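Long-range contact in PduO-type ATP--cob(I)alamin adenosyltransferase (Sulfolobus tokodaii, PDB 1WOZ), which probably transfers the adenosyl group of ATP to the cobalt of cob(I)alamin: residues D49-E63 / Y81-R93. Residues are numbered along the deposited sequence; the frame is centred on the assembly and turned at random.
Sequences DMKKDLERVQVELFE and YVKWLEERTVEYR
Trp-84 reaches from helix 79-96 into a hole on helix 48-69 formed by Asp-53, Arg-56, Val-57 and Glu-60. With CG anti to the backbone N (chi1 172°), its indole crosses the gap between the antiparallel segments 49-63 and 81-93, whose axes approach to 12.0 Å, a span that suits large side chains. The extended chain of Arg-56 slides along one indole face, with CD over the six-membered ring and the guanidinium flat on the five-membered one, its CZ 3.5 Å from that ring's centroid in a cation-pi contact. A salt bridge from Arg-56 NE to Glu-60 OE2 (2.8 Å) steadies the stack, Glu-60 OE1 being hydrogen-bonded to Tyr-145 of helix 140-163; Val-57 CG2 meets the indole edge. Replacing Trp-84 by alanine would probably leave the Arg-56 guanidinium without the surface it lies on and open a gap among Asp-53, Val-57 and Glu-60.

Toward the start of helix 48-69, Asp-53 OD2 gathers three donor bonds: Tyr-92 OH at 2.6 Å on its anti side, and Arg-88 NE at 2.9 Å with the longer NH2 bond on its syn side. At the opposite end of the contact Tyr-81 offers both apolar surface and a donor: its CD1 lies 3.6 Å from Glu-60 CD, and its OH donates to Glu-63 OE2 (2.5 Å) at the ring edge. Buried Asp-53 probably has its charge stabilised by Arg-88 and the phenol; polar pairs flanking a cation-pi stack join these neighbouring helices.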
loop_
_atom_site.group_PDB
_atom_site.type_symbol
_atom_site.label_atom_id
_atom_site.label_comp_id
_atom_site.label_asym_id
_atom_site.label_seq_id
_atom_site.Cartn_x
_atom_site.Cartn_y
_atom_site.Cartn_z
ATOM N N ASP A 49 -4.013 -14.036 -20.242
ATOM C CA ASP A 49 -3.460 -15.131 -19.474
ATOM C C ASP A 49 -3.186 -14.727 -18.047
ATOM O O ASP A 49 -3.470 -15.495 -17.117
ATOM C CB ASP A 49 -2.192 -15.733 -20.124
ATOM C CG ASP A 49 -1.089 -14.699 -20.436
ATOM O OD1 ASP A 49 -1.290 -13.464 -20.319
ATOM O OD2 ASP A 49 0.002 -15.160 -20.830
HETATM N N MSE A 50 -2.641 -13.526 -17.861
HETATM C CA MSE A 50 -2.362 -13.052 -16.512
HETATM C C MSE A 50 -3.638 -12.724 -15.747
HETATM O O MSE A 50 -3.727 -12.987 -14.552
HETATM C CB MSE A 50 -1.468 -11.810 -16.540
HETATM C CG MSE A 50 -0.029 -12.126 -16.841
HETATM SE SE MSE A 50 1.074 -10.532 -16.613
HETATM C CE MSE A 50 2.476 -10.980 -17.905
ATOM N N LYS A 51 -4.613 -12.128 -16.424
ATOM C CA LYS A 51 -5.875 -11.799 -15.768
ATOM C C LYS A 51 -6.512 -13.087 -15.247
ATOM O O LYS A 51 -6.972 -13.135 -14.108
ATOM C CB LYS A 51 -6.856 -11.128 -16.738
ATOM C CG LYS A 51 -6.505 -9.714 -17.206
ATOM C CD LYS A 51 -7.632 -9.212 -18.145
ATOM C CE LYS A 51 -7.439 -7.778 -18.651
ATOM N NZ LYS A 51 -7.614 -6.719 -17.583
ATOM N N LYS A 52 -6.526 -14.126 -16.081
ATOM C CA LYS A 52 -7.111 -15.415 -15.683
ATOM C C LYS A 52 -6.417 -15.999 -14.452
ATOM O O LYS A 52 -7.083 -16.431 -13.489
ATOM C CB LYS A 52 -7.032 -16.412 -16.853
ATOM C CG LYS A 52 -7.369 -17.868 -16.502
ATOM C CD LYS A 52 -7.104 -18.776 -17.715
ATOM C CE LYS A 52 -7.350 -20.256 -17.417
ATOM N NZ LYS A 52 -8.794 -20.543 -17.173
ATOM N N ASP A 53 -5.086 -16.011 -14.465
ATOM C CA ASP A 53 -4.340 -16.547 -13.329
ATOM C C ASP A 53 -4.595 -15.762 -12.045
ATOM O O ASP A 53 -4.821 -16.350 -10.979
ATOM C CB ASP A 53 -2.829 -16.552 -13.622
ATOM C CG ASP A 53 -2.439 -17.604 -14.663
ATOM O OD1 ASP A 53 -3.211 -18.580 -14.824
ATOM O OD2 ASP A 53 -1.379 -17.456 -15.295
ATOM N N LEU A 54 -4.535 -14.436 -12.144
ATOM C CA LEU A 54 -4.749 -13.587 -10.974
ATOM C C LEU A 54 -6.180 -13.706 -10.442
ATOM O O LEU A 54 -6.400 -13.671 -9.231
ATOM C CB LEU A 54 -4.413 -12.129 -11.317
ATOM C CG LEU A 54 -2.910 -11.880 -11.524
ATOM C CD1 LEU A 54 -2.710 -10.495 -12.126
ATOM C CD2 LEU A 54 -2.159 -12.036 -10.196
ATOM N N GLU A 55 -7.157 -13.840 -11.336
ATOM C CA GLU A 55 -8.537 -13.982 -10.872
ATOM C C GLU A 55 -8.693 -15.269 -10.073
ATOM O O GLU A 55 -9.439 -15.292 -9.097
ATOM C CB GLU A 55 -9.527 -13.915 -12.047
ATOM C CG GLU A 55 -9.760 -12.462 -12.482
ATOM C CD GLU A 55 -10.377 -12.317 -13.857
ATOM O OE1 GLU A 55 -10.532 -13.341 -14.549
ATOM O OE2 GLU A 55 -10.694 -11.167 -14.251
ATOM N N ARG A 56 -7.980 -16.328 -10.459
ATOM C CA ARG A 56 -8.037 -17.588 -9.707
ATOM C C ARG A 56 -7.402 -17.395 -8.324
ATOM O O ARG A 56 -7.897 -17.920 -7.312
ATOM C CB ARG A 56 -7.323 -18.720 -10.464
ATOM C CG ARG A 56 -7.037 -19.956 -9.594
ATOM C CD ARG A 56 -6.663 -21.151 -10.468
ATOM N NE ARG A 56 -6.283 -22.310 -9.668
ATOM C CZ ARG A 56 -5.997 -23.499 -10.193
ATOM N NH1 ARG A 56 -6.051 -23.665 -11.512
ATOM N NH2 ARG A 56 -5.676 -24.514 -9.407
ATOM N N VAL A 57 -6.294 -16.661 -8.272
ATOM C CA VAL A 57 -5.666 -16.381 -6.988
ATOM C C VAL A 57 -6.647 -15.647 -6.036
ATOM O O VAL A 57 -6.703 -15.951 -4.854
ATOM C CB VAL A 57 -4.388 -15.486 -7.142
ATOM C CG1 VAL A 57 -3.881 -15.054 -5.756
ATOM C CG2 VAL A 57 -3.276 -16.275 -7.869
ATOM N N GLN A 58 -7.401 -14.678 -6.543
ATOM C CA GLN A 58 -8.341 -13.954 -5.678
ATOM C C GLN A 58 -9.375 -14.902 -5.044
ATOM O O GLN A 58 -9.703 -14.798 -3.861
ATOM C CB GLN A 58 -9.075 -12.882 -6.462
ATOM C CG GLN A 58 -8.193 -11.796 -7.042
ATOM C CD GLN A 58 -9.045 -10.657 -7.524
ATOM O OE1 GLN A 58 -9.712 -10.765 -8.540
ATOM N NE2 GLN A 58 -9.062 -9.566 -6.764
ATOM N N VAL A 59 -9.886 -15.822 -5.842
ATOM C CA VAL A 59 -10.855 -16.778 -5.318
ATOM C C VAL A 59 -10.158 -17.603 -4.225
ATOM O O VAL A 59 -10.717 -17.808 -3.137
ATOM C CB VAL A 59 -11.343 -17.719 -6.439
ATOM C CG1 VAL A 59 -12.124 -18.895 -5.833
ATOM C CG2 VAL A 59 -12.197 -16.923 -7.443
ATOM N N GLU A 60 -8.937 -18.066 -4.512
ATOM C CA GLU A 60 -8.199 -18.887 -3.547
ATOM C C GLU A 60 -7.818 -18.134 -2.278
ATOM O O GLU A 60 -7.688 -18.753 -1.211
ATOM C CB GLU A 60 -6.989 -19.568 -4.226
ATOM C CG GLU A 60 -7.457 -20.471 -5.375
ATOM C CD GLU A 60 -6.352 -21.225 -6.116
ATOM O OE1 GLU A 60 -5.141 -20.939 -5.946
ATOM O OE2 GLU A 60 -6.723 -22.121 -6.893
ATOM N N LEU A 61 -7.666 -16.810 -2.363
ATOM C CA LEU A 61 -7.392 -16.043 -1.147
ATOM C C LEU A 61 -8.660 -16.098 -0.281
ATOM O O LEU A 61 -8.583 -16.110 0.954
ATOM C CB LEU A 61 -7.024 -14.573 -1.454
ATOM C CG LEU A 61 -5.643 -14.422 -2.120
ATOM C CD1 LEU A 61 -5.295 -12.950 -2.268
ATOM C CD2 LEU A 61 -4.566 -15.116 -1.260
ATOM N N PHE A 62 -9.836 -16.114 -0.912
ATOM C CA PHE A 62 -11.065 -16.231 -0.108
ATOM C C PHE A 62 -11.103 -17.638 0.498
ATOM O O PHE A 62 -11.530 -17.822 1.632
ATOM C CB PHE A 62 -12.325 -15.994 -0.951
ATOM C CG PHE A 62 -12.725 -14.547 -1.036
ATOM C CD1 PHE A 62 -12.235 -13.728 -2.043
ATOM C CD2 PHE A 62 -13.564 -13.989 -0.066
ATOM C CE1 PHE A 62 -12.570 -12.365 -2.086
ATOM C CE2 PHE A 62 -13.899 -12.629 -0.111
ATOM C CZ PHE A 62 -13.393 -11.824 -1.131
ATOM N N GLU A 63 -10.655 -18.643 -0.254
ATOM C CA GLU A 63 -10.638 -19.993 0.308
ATOM C C GLU A 63 -9.663 -20.080 1.483
ATOM O O GLU A 63 -9.926 -20.766 2.490
ATOM C CB GLU A 63 -10.282 -21.011 -0.778
ATOM C CG GLU A 63 -11.370 -21.106 -1.838
ATOM C CD GLU A 63 -11.144 -22.221 -2.850
ATOM O OE1 GLU A 63 -12.145 -22.705 -3.407
ATOM O OE2 GLU A 63 -9.986 -22.601 -3.112
ATOM N N TYR A 81 -2.928 -26.666 -4.656
ATOM C CA TYR A 81 -3.040 -25.215 -4.784
ATOM C C TYR A 81 -1.643 -24.677 -5.076
ATOM O O TYR A 81 -1.437 -23.881 -5.989
ATOM C CB TYR A 81 -3.485 -24.582 -3.470
ATOM C CG TYR A 81 -4.960 -24.631 -3.171
ATOM C CD1 TYR A 81 -5.765 -23.497 -3.344
ATOM C CD2 TYR A 81 -5.548 -25.789 -2.674
ATOM C CE1 TYR A 81 -7.120 -23.520 -3.020
ATOM C CE2 TYR A 81 -6.900 -25.821 -2.349
ATOM C CZ TYR A 81 -7.673 -24.686 -2.521
ATOM O OH TYR A 81 -8.992 -24.719 -2.150
ATOM N N VAL A 82 -0.689 -25.091 -4.253
ATOM C CA VAL A 82 0.685 -24.637 -4.411
ATOM C C VAL A 82 1.238 -25.070 -5.777
ATOM O O VAL A 82 1.910 -24.300 -6.460
ATOM C CB VAL A 82 1.561 -25.207 -3.270
ATOM C CG1 VAL A 82 3.033 -24.864 -3.497
ATOM C CG2 VAL A 82 1.079 -24.648 -1.931
ATOM N N LYS A 83 0.923 -26.304 -6.177
ATOM C CA LYS A 83 1.392 -26.856 -7.447
ATOM C C LYS A 83 1.067 -25.955 -8.632
ATOM O O LYS A 83 1.940 -25.614 -9.418
ATOM C CB LYS A 83 0.755 -28.222 -7.694
ATOM C CG LYS A 83 1.026 -28.762 -9.081
ATOM C CD LYS A 83 2.339 -29.529 -9.124
ATOM C CE LYS A 83 2.158 -30.945 -8.547
ATOM N NZ LYS A 83 1.563 -30.982 -7.162
ATOM N N TRP A 84 -0.208 -25.604 -8.765
ATOM C CA TRP A 84 -0.656 -24.738 -9.837
ATOM C C TRP A 84 0.174 -23.427 -9.872
ATOM O O TRP A 84 0.550 -22.965 -10.937
ATOM C CB TRP A 84 -2.146 -24.424 -9.639
ATOM C CG TRP A 84 -2.611 -23.406 -10.575
ATOM C CD1 TRP A 84 -2.749 -23.544 -11.931
ATOM C CD2 TRP A 84 -2.855 -22.024 -10.280
ATOM N NE1 TRP A 84 -3.052 -22.326 -12.498
ATOM C CE2 TRP A 84 -3.119 -21.378 -11.512
ATOM C CE3 TRP A 84 -2.877 -21.273 -9.100
ATOM C CZ2 TRP A 84 -3.398 -20.004 -11.594
ATOM C CZ3 TRP A 84 -3.160 -19.901 -9.184
ATOM C CH2 TRP A 84 -3.412 -19.289 -10.430
ATOM N N LEU A 85 0.446 -22.831 -8.710
ATOM C CA LEU A 85 1.242 -21.587 -8.677
ATOM C C LEU A 85 2.638 -21.830 -9.267
ATOM O O LEU A 85 3.134 -21.047 -10.068
ATOM C CB LEU A 85 1.395 -21.075 -7.245
ATOM C CG LEU A 85 0.119 -20.603 -6.534
ATOM C CD1 LEU A 85 0.450 -20.285 -5.109
ATOM C CD2 LEU A 85 -0.459 -19.386 -7.253
ATOM N N GLU A 86 3.259 -22.926 -8.869
ATOM C CA GLU A 86 4.588 -23.269 -9.370
ATOM C C GLU A 86 4.617 -23.545 -10.872
ATOM O O GLU A 86 5.551 -23.126 -11.558
ATOM C CB GLU A 86 5.120 -24.477 -8.611
ATOM C CG GLU A 86 5.111 -24.252 -7.117
ATOM C CD GLU A 86 5.552 -25.472 -6.332
ATOM O OE1 GLU A 86 5.190 -26.601 -6.730
ATOM O OE2 GLU A 86 6.240 -25.298 -5.310
ATOM N N GLU A 87 3.608 -24.245 -11.384
ATOM C CA GLU A 87 3.559 -24.553 -12.810
ATOM C C GLU A 87 3.371 -23.295 -13.639
ATOM O O GLU A 87 3.976 -23.163 -14.712
ATOM C CB GLU A 87 2.415 -25.526 -13.131
ATOM C CG GLU A 87 2.447 -26.814 -12.347
ATOM C CD GLU A 87 1.186 -27.645 -12.555
ATOM O OE1 GLU A 87 0.077 -27.072 -12.610
ATOM O OE2 GLU A 87 1.306 -28.879 -12.649
ATOM N N ARG A 88 2.518 -22.377 -13.178
ATOM C CA ARG A 88 2.325 -21.141 -13.938
ATOM C C ARG A 88 3.606 -20.309 -13.853
ATOM O O ARG A 88 3.989 -19.635 -14.814
ATOM C CB ARG A 88 1.119 -20.339 -13.410
ATOM C CG ARG A 88 -0.239 -21.004 -13.673
ATOM C CD ARG A 88 -0.425 -21.289 -15.170
ATOM N NE ARG A 88 -0.412 -20.069 -15.973
ATOM C CZ ARG A 88 -0.074 -20.018 -17.261
ATOM N NH1 ARG A 88 0.290 -21.124 -17.903
ATOM N NH2 ARG A 88 -0.114 -18.866 -17.915
ATOM N N THR A 89 4.279 -20.364 -12.710
ATOM C CA THR A 89 5.516 -19.610 -12.562
ATOM C C THR A 89 6.509 -20.111 -13.626
ATOM O O THR A 89 7.145 -19.312 -14.323
ATOM C CB THR A 89 6.092 -19.770 -11.137
ATOM O OG1 THR A 89 5.165 -19.223 -10.176
ATOM C CG2 THR A 89 7.431 -19.023 -11.000
ATOM N N VAL A 90 6.630 -21.433 -13.758
ATOM C CA VAL A 90 7.527 -22.006 -14.764
ATOM C C VAL A 90 7.179 -21.539 -16.173
ATOM O O VAL A 90 8.074 -21.222 -16.946
ATOM C CB VAL A 90 7.511 -23.551 -14.726
ATOM C CG1 VAL A 90 8.167 -24.116 -15.996
ATOM C CG2 VAL A 90 8.241 -24.038 -13.477
ATOM N N GLU A 91 5.890 -21.474 -16.510
ATOM C CA GLU A 91 5.472 -21.024 -17.848
ATOM C C GLU A 91 5.825 -19.564 -18.162
ATOM O O GLU A 91 6.247 -19.237 -19.280
ATOM C CB GLU A 91 3.961 -21.225 -18.038
ATOM C CG GLU A 91 3.541 -22.682 -18.147
ATOM C CD GLU A 91 4.322 -23.392 -19.224
ATOM O OE1 GLU A 91 5.175 -24.245 -18.877
ATOM O OE2 GLU A 91 4.098 -23.068 -20.412
ATOM N N TYR A 92 5.645 -18.673 -17.188
ATOM C CA TYR A 92 5.987 -17.267 -17.409
ATOM C C TYR A 92 7.506 -17.101 -17.572
ATOM O O TYR A 92 7.985 -16.340 -18.415
ATOM C CB TYR A 92 5.478 -16.424 -16.238
ATOM C CG TYR A 92 3.993 -16.216 -16.315
ATOM C CD1 TYR A 92 3.446 -15.473 -17.358
ATOM C CD2 TYR A 92 3.129 -16.795 -15.383
ATOM C CE1 TYR A 92 2.090 -15.301 -17.483
ATOM C CE2 TYR A 92 1.744 -16.635 -15.505
ATOM C CZ TYR A 92 1.241 -15.886 -16.560
ATOM O OH TYR A 92 -0.112 -15.694 -16.716
ATOM N N ARG A 93 8.257 -17.830 -16.764
ATOM C CA ARG A 93 9.700 -17.759 -16.837
ATOM C C ARG A 93 10.182 -18.313 -18.178
ATOM O O ARG A 93 11.200 -17.859 -18.710
ATOM C CB ARG A 93 10.308 -18.534 -15.667
ATOM C CG ARG A 93 11.778 -18.855 -15.841
ATOM C CD ARG A 93 12.695 -17.611 -15.821
ATOM N NE ARG A 93 14.083 -18.056 -15.915
ATOM C CZ ARG A 93 14.589 -18.698 -16.972
ATOM N NH1 ARG A 93 13.831 -18.943 -18.035
ATOM N NH2 ARG A 93 15.837 -19.156 -16.945
HETATM O O HOH W 1 0.933 -17.742 -20.719
#